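Local coordinates for protein GCN5-related N-acetyltransferase (Kribbella flavida, PDB 4IUS) that probably transfers an acyl group, most likely acetyl, from a coenzyme A thioester to an amine, as GCN5-related N-acetyltransferases do, at residues L33-A47 with A69-L81. The protein carries 1 engineered substitution. Numbering follows the deposited sequence.
Sequences LLHDEDVWFLSRAVA and AFAAEDRWLSAEL. Engineered in segment 69-81: D74 (natural residue Gly).
D38 OD1 is gripped by two nitrogens of one guanidinium: R75 NE lies 2.9 Å from D38 OD1 on its anti lone pair, whereas R75 NH2 meets the same oxygen from above the carboxylate plane. In this side-on salt bridge the carboxylate and guanidinium planes are 75° apart. At the far end of the guanidinium, R75 NH1 donates to H35 O over 2.7 Å, nearly in the guanidinium plane, and weakly to S43 OG, which also accepts from H35 N. With its chain extended from CG to NE, R75 reaches into the connection between strands 30-35 and 44-47, where NH2 adds weak bonds to the carbonyls of H35 and D36. A leucine here would probably leave D38 without its ion-pair mate and the carbonyl of H35 without its side-chain donors. R75 N to F70 O and D74 N to A71 O make the Schellman motif that ends helix 59-71, engineered D74 with positive phi being its C-prime residue. F70, on the last turn of that helix, is clamped between leucines: L34 CD2 sits 3.6 Å from the F70 ring centroid, almost over its centre, and L77 CD1 covers the opposite face. Beyond it, strand 44-47 runs parallel to 78-81, at 28°, through a single bridge, A45 to A79. A45 N donates to S78 O at 2.9 Å, and E80 N to A45 O at 3.0 Å. This short pairing joins the edge strands of an N-terminal three-stranded antiparallel sheet and the eight-stranded mixed sheet, several of whose strands lie in the part matched to the GNAT family. R44 and E80 stack with planes 10° apart, a long charge pairing without a directed N-H (R44 NH1 to E80 OE1, 3.6 Å); R44 NH2 donates to T147 O, its strongest polar partner, and NH1 forms a salt bridge with D148. W76 turns its edge toward the face of W40, centroids 5.7 Å apart, and water 2 bridges the carbonyls of both residues.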
loop_
_atom_site.group_PDB
_atom_site.type_symbol
_atom_site.label_atom_id
_atom_site.label_comp_id
_atom_site.label_asym_id
_atom_site.label_seq_id
_atom_site.Cartn_x
_atom_site.Cartn_y
_atom_site.Cartn_z
ATOM N N LEU A 33 3.866 3.238 14.732
ATOM C CA LEU A 33 4.842 3.793 13.793
ATOM C C LEU A 33 4.502 5.264 13.581
ATOM O O LEU A 33 3.450 5.610 13.051
ATOM C CB LEU A 33 4.804 3.032 12.498
ATOM C CG LEU A 33 5.134 1.543 12.601
ATOM C CD1 LEU A 33 4.710 0.809 11.311
ATOM C CD2 LEU A 33 6.602 1.278 12.952
ATOM N N LEU A 34 5.403 6.139 14.034
ATOM C CA LEU A 34 5.167 7.600 14.047
ATOM C C LEU A 34 6.127 8.277 13.056
ATOM O O LEU A 34 7.351 8.200 13.186
ATOM C CB LEU A 34 5.329 8.166 15.477
ATOM C CG LEU A 34 4.185 7.816 16.431
ATOM C CD1 LEU A 34 4.538 7.906 17.917
ATOM C CD2 LEU A 34 2.942 8.649 16.144
ATOM N N HIS A 35 5.557 8.976 12.089
ATOM C CA HIS A 35 6.312 9.717 11.091
ATOM C C HIS A 35 6.716 11.060 11.650
ATOM O O HIS A 35 6.119 11.542 12.609
ATOM C CB HIS A 35 5.416 9.874 9.889
ATOM C CG HIS A 35 6.125 10.225 8.633
ATOM N ND1 HIS A 35 6.463 11.506 8.274
ATOM C CD2 HIS A 35 6.594 9.394 7.637
ATOM C CE1 HIS A 35 7.114 11.456 7.095
ATOM N NE2 HIS A 35 7.193 10.184 6.705
ATOM N N ASP A 36 7.731 11.686 11.067
ATOM C CA ASP A 36 8.042 13.071 11.425
ATOM C C ASP A 36 6.869 14.024 11.138
ATOM O O ASP A 36 6.579 14.916 11.923
ATOM C CB ASP A 36 9.309 13.556 10.691
ATOM C CG ASP A 36 10.611 12.919 11.228
ATOM O OD1 ASP A 36 10.598 12.240 12.275
ATOM O OD2 ASP A 36 11.666 13.123 10.600
ATOM N N GLU A 37 6.211 13.834 9.998
ATOM C CA GLU A 37 5.082 14.680 9.604
ATOM C C GLU A 37 3.795 14.276 10.321
ATOM O O GLU A 37 3.633 13.135 10.698
ATOM C CB GLU A 37 4.848 14.604 8.099
ATOM C CG GLU A 37 6.014 15.083 7.240
ATOM C CD GLU A 37 5.728 15.025 5.731
ATOM O OE1 GLU A 37 4.612 14.621 5.326
ATOM O OE2 GLU A 37 6.626 15.383 4.941
ATOM N N ASP A 38 2.883 15.234 10.502
ATOM C CA ASP A 38 1.593 14.965 11.181
ATOM C C ASP A 38 0.492 14.473 10.280
ATOM O O ASP A 38 -0.569 14.148 10.783
ATOM C CB ASP A 38 1.122 16.202 11.939
ATOM C CG ASP A 38 2.062 16.585 13.051
ATOM O OD1 ASP A 38 2.300 15.769 13.996
ATOM O OD2 ASP A 38 2.531 17.744 13.015
ATOM N N VAL A 39 0.741 14.358 8.972
ATOM C CA VAL A 39 -0.280 13.859 8.058
ATOM C C VAL A 39 -0.822 12.539 8.610
ATOM O O VAL A 39 -0.022 11.605 8.874
ATOM C CB VAL A 39 0.290 13.670 6.669
ATOM C CG1 VAL A 39 -0.739 13.026 5.744
ATOM C CG2 VAL A 39 0.750 15.026 6.084
ATOM N N TRP A 40 -2.124 12.448 8.809
ATOM C CA TRP A 40 -2.624 11.416 9.733
ATOM C C TRP A 40 -2.244 10.000 9.322
ATOM O O TRP A 40 -1.817 9.190 10.149
ATOM C CB TRP A 40 -4.121 11.549 9.930
ATOM C CG TRP A 40 -4.973 11.194 8.757
ATOM C CD1 TRP A 40 -5.468 12.054 7.798
ATOM C CD2 TRP A 40 -5.459 9.870 8.404
ATOM N NE1 TRP A 40 -6.222 11.355 6.875
ATOM C CE2 TRP A 40 -6.239 10.021 7.196
ATOM C CE3 TRP A 40 -5.325 8.605 8.966
ATOM C CZ2 TRP A 40 -6.865 8.916 6.573
ATOM C CZ3 TRP A 40 -5.907 7.517 8.332
ATOM C CH2 TRP A 40 -6.677 7.676 7.168
ATOM N N PHE A 41 -2.323 9.703 8.034
ATOM C CA PHE A 41 -2.154 8.338 7.553
ATOM C C PHE A 41 -0.702 7.915 7.493
ATOM O O PHE A 41 -0.430 6.727 7.258
ATOM C CB PHE A 41 -2.871 8.090 6.228
ATOM C CG PHE A 41 -2.438 9.002 5.113
ATOM C CD1 PHE A 41 -1.261 8.782 4.452
ATOM C CD2 PHE A 41 -3.200 10.107 4.782
ATOM C CE1 PHE A 41 -0.841 9.647 3.446
ATOM C CE2 PHE A 41 -2.816 10.968 3.777
ATOM C CZ PHE A 41 -1.620 10.737 3.112
ATOM N N LEU A 42 0.249 8.827 7.699
ATOM C CA LEU A 42 1.648 8.510 7.783
ATOM C C LEU A 42 2.034 7.847 9.101
ATOM O O LEU A 42 3.178 7.340 9.218
ATOM C CB LEU A 42 2.534 9.724 7.517
ATOM C CG LEU A 42 2.367 10.294 6.087
ATOM C CD1 LEU A 42 3.301 11.496 5.950
ATOM C CD2 LEU A 42 2.606 9.248 4.997
ATOM N N SER A 43 1.149 7.871 10.083
ATOM C CA SER A 43 1.386 7.206 11.354
ATOM C C SER A 43 0.288 6.175 11.596
ATOM O O SER A 43 -0.866 6.490 11.446
ATOM C CB SER A 43 1.449 8.201 12.493
ATOM O OG SER A 43 2.529 9.125 12.329
ATOM N N ARG A 44 0.653 4.947 11.979
ATOM C CA ARG A 44 -0.327 3.885 12.183
ATOM C C ARG A 44 0.327 2.800 12.999
ATOM O O ARG A 44 1.558 2.782 13.187
ATOM C CB ARG A 44 -0.813 3.299 10.850
ATOM C CG ARG A 44 0.235 2.530 10.105
ATOM C CD ARG A 44 -0.272 1.882 8.829
ATOM N NE ARG A 44 -0.701 2.928 7.907
ATOM C CZ ARG A 44 -0.312 3.055 6.640
ATOM N NH1 ARG A 44 0.430 2.119 6.058
ATOM N NH2 ARG A 44 -0.777 4.085 5.919
ATOM N N ALA A 45 -0.502 1.884 13.489
ATOM C CA ALA A 45 -0.014 0.650 14.099
ATOM C C ALA A 45 -0.146 -0.523 13.127
ATOM O O ALA A 45 -1.100 -0.557 12.330
ATOM C CB ALA A 45 -0.719 0.351 15.394
ATOM N N VAL A 46 0.771 -1.477 13.250
ATOM C CA VAL A 46 0.701 -2.739 12.528
ATOM C C VAL A 46 1.101 -3.866 13.495
ATOM O O VAL A 46 1.465 -3.599 14.657
ATOM C CB VAL A 46 1.574 -2.735 11.234
ATOM C CG1 VAL A 46 1.182 -1.571 10.295
ATOM C CG2 VAL A 46 3.057 -2.714 11.590
ATOM N N ALA A 47 0.995 -5.116 13.036
ATOM C CA ALA A 47 1.445 -6.228 13.861
ATOM C C ALA A 47 2.962 -6.204 14.016
ATOM O O ALA A 47 3.682 -6.039 13.049
ATOM C CB ALA A 47 1.064 -7.556 13.248
ATOM N N ALA A 69 1.357 7.161 23.063
ATOM C CA ALA A 69 2.407 7.689 22.207
ATOM C C ALA A 69 1.833 8.559 21.097
ATOM O O ALA A 69 2.374 9.618 20.790
ATOM C CB ALA A 69 3.248 6.571 21.641
ATOM N N PHE A 70 0.703 8.152 20.509
ATOM C CA PHE A 70 0.058 8.932 19.483
ATOM C C PHE A 70 -0.518 10.206 20.094
ATOM O O PHE A 70 -0.426 11.285 19.502
ATOM C CB PHE A 70 -1.036 8.107 18.790
ATOM C CG PHE A 70 -0.541 7.277 17.639
ATOM C CD1 PHE A 70 0.455 6.309 17.816
ATOM C CD2 PHE A 70 -0.985 7.524 16.378
ATOM C CE1 PHE A 70 0.959 5.584 16.743
ATOM C CE2 PHE A 70 -0.482 6.815 15.290
ATOM C CZ PHE A 70 0.503 5.838 15.468
ATOM N N ALA A 71 -1.191 10.098 21.235
ATOM C CA ALA A 71 -1.814 11.265 21.884
ATOM C C ALA A 71 -0.772 12.322 22.214
ATOM O O ALA A 71 -1.076 13.516 22.125
ATOM C CB ALA A 71 -2.536 10.820 23.130
ATOM N N ALA A 72 0.441 11.927 22.571
ATOM C CA ALA A 72 1.525 12.864 22.882
ATOM C C ALA A 72 1.883 13.734 21.698
ATOM O O ALA A 72 2.468 14.795 21.860
ATOM C CB ALA A 72 2.755 12.097 23.392
ATOM N N GLU A 73 1.556 13.272 20.501
ATOM C CA GLU A 73 1.799 13.997 19.252
ATOM C C GLU A 73 0.509 14.591 18.693
ATOM O O GLU A 73 0.499 15.096 17.557
ATOM C CB GLU A 73 2.352 13.030 18.176
ATOM C CG GLU A 73 3.636 12.302 18.496
ATOM C CD GLU A 73 4.828 13.205 18.720
ATOM O OE1 GLU A 73 4.818 14.370 18.261
ATOM O OE2 GLU A 73 5.808 12.726 19.345
ATOM N N ASP A 74 -0.603 14.523 19.427
ATOM C CA ASP A 74 -1.928 14.960 18.929
ATOM C C ASP A 74 -2.355 14.228 17.663
ATOM O O ASP A 74 -3.038 14.758 16.815
ATOM C CB ASP A 74 -1.983 16.501 18.719
ATOM C CG ASP A 74 -2.416 17.272 19.950
ATOM O OD1 ASP A 74 -3.291 16.784 20.714
ATOM O OD2 ASP A 74 -1.827 18.345 20.194
ATOM N N ARG A 75 -1.929 12.961 17.558
ATOM C CA ARG A 75 -2.261 12.141 16.416
ATOM C C ARG A 75 -3.300 11.081 16.735
ATOM O O ARG A 75 -3.319 10.511 17.836
ATOM C CB ARG A 75 -1.020 11.502 15.861
ATOM C CG ARG A 75 -0.112 12.531 15.256
ATOM C CD ARG A 75 1.122 11.918 14.677
ATOM N NE ARG A 75 2.119 12.944 14.366
ATOM C CZ ARG A 75 3.344 12.652 13.999
ATOM N NH1 ARG A 75 3.702 11.383 13.816
ATOM N NH2 ARG A 75 4.215 13.621 13.807
ATOM N N TRP A 76 -4.118 10.812 15.740
ATOM C CA TRP A 76 -5.152 9.791 15.829
ATOM C C TRP A 76 -4.646 8.446 15.344
ATOM O O TRP A 76 -3.978 8.363 14.314
ATOM C CB TRP A 76 -6.340 10.263 15.016
ATOM C CG TRP A 76 -7.458 9.287 14.871
ATOM C CD1 TRP A 76 -8.463 9.037 15.759
ATOM C CD2 TRP A 76 -7.710 8.428 13.739
ATOM N NE1 TRP A 76 -9.318 8.090 15.262
ATOM C CE2 TRP A 76 -8.901 7.695 14.043
ATOM C CE3 TRP A 76 -7.079 8.203 12.526
ATOM C CZ2 TRP A 76 -9.444 6.763 13.173
ATOM C CZ3 TRP A 76 -7.654 7.315 11.629
ATOM C CH2 TRP A 76 -8.821 6.604 11.950
ATOM N N LEU A 77 -5.010 7.398 16.054
ATOM C CA LEU A 77 -4.527 6.046 15.740
ATOM C C LEU A 77 -5.443 5.272 14.775
ATOM O O LEU A 77 -6.647 5.191 14.945
ATOM C CB LEU A 77 -4.422 5.254 17.027
ATOM C CG LEU A 77 -3.900 3.823 16.891
ATOM C CD1 LEU A 77 -2.464 3.828 16.428
ATOM C CD2 LEU A 77 -4.026 3.122 18.230
ATOM N N SER A 78 -4.831 4.713 13.748
ATOM C CA SER A 78 -5.395 3.675 12.883
ATOM C C SER A 78 -4.430 2.540 12.875
ATOM O O SER A 78 -3.274 2.677 13.247
ATOM C CB SER A 78 -5.660 4.167 11.456
ATOM O OG SER A 78 -4.512 4.637 10.845
ATOM N N ALA A 79 -4.904 1.378 12.429
ATOM C CA ALA A 79 -4.103 0.190 12.367
ATOM C C ALA A 79 -4.378 -0.547 11.058
ATOM O O ALA A 79 -5.528 -0.513 10.557
ATOM C CB ALA A 79 -4.404 -0.741 13.545
ATOM N N GLU A 80 -3.367 -1.187 10.525
ATOM C CA GLU A 80 -3.514 -2.010 9.322
ATOM C C GLU A 80 -2.906 -3.372 9.614
ATOM O O GLU A 80 -1.746 -3.450 9.995
ATOM C CB GLU A 80 -2.833 -1.391 8.112
ATOM C CG GLU A 80 -3.463 -0.109 7.585
ATOM C CD GLU A 80 -2.929 0.257 6.177
ATOM O OE1 GLU A 80 -2.055 -0.473 5.628
ATOM O OE2 GLU A 80 -3.413 1.256 5.625
ATOM N N LEU A 81 -3.694 -4.415 9.430
ATOM C CA LEU A 81 -3.297 -5.787 9.638
ATOM C C LEU A 81 -3.510 -6.590 8.367
ATOM O O LEU A 81 -4.235 -6.191 7.460
ATOM C CB LEU A 81 -4.063 -6.430 10.787
ATOM C CG LEU A 81 -3.986 -5.721 12.142
ATOM C CD1 LEU A 81 -4.908 -6.403 13.145
ATOM C CD2 LEU A 81 -2.558 -5.679 12.625
HETATM O O HOH W 1 3.503 16.370 16.611
HETATM O O HOH W 2 -2.075 9.914 12.869
HETATM O O HOH W 3 -3.614 6.995 11.761
HETATM O O HOH W 4 -3.371 4.313 8.192
HETATM O O HOH W 5 0.351 -5.938 10.248
#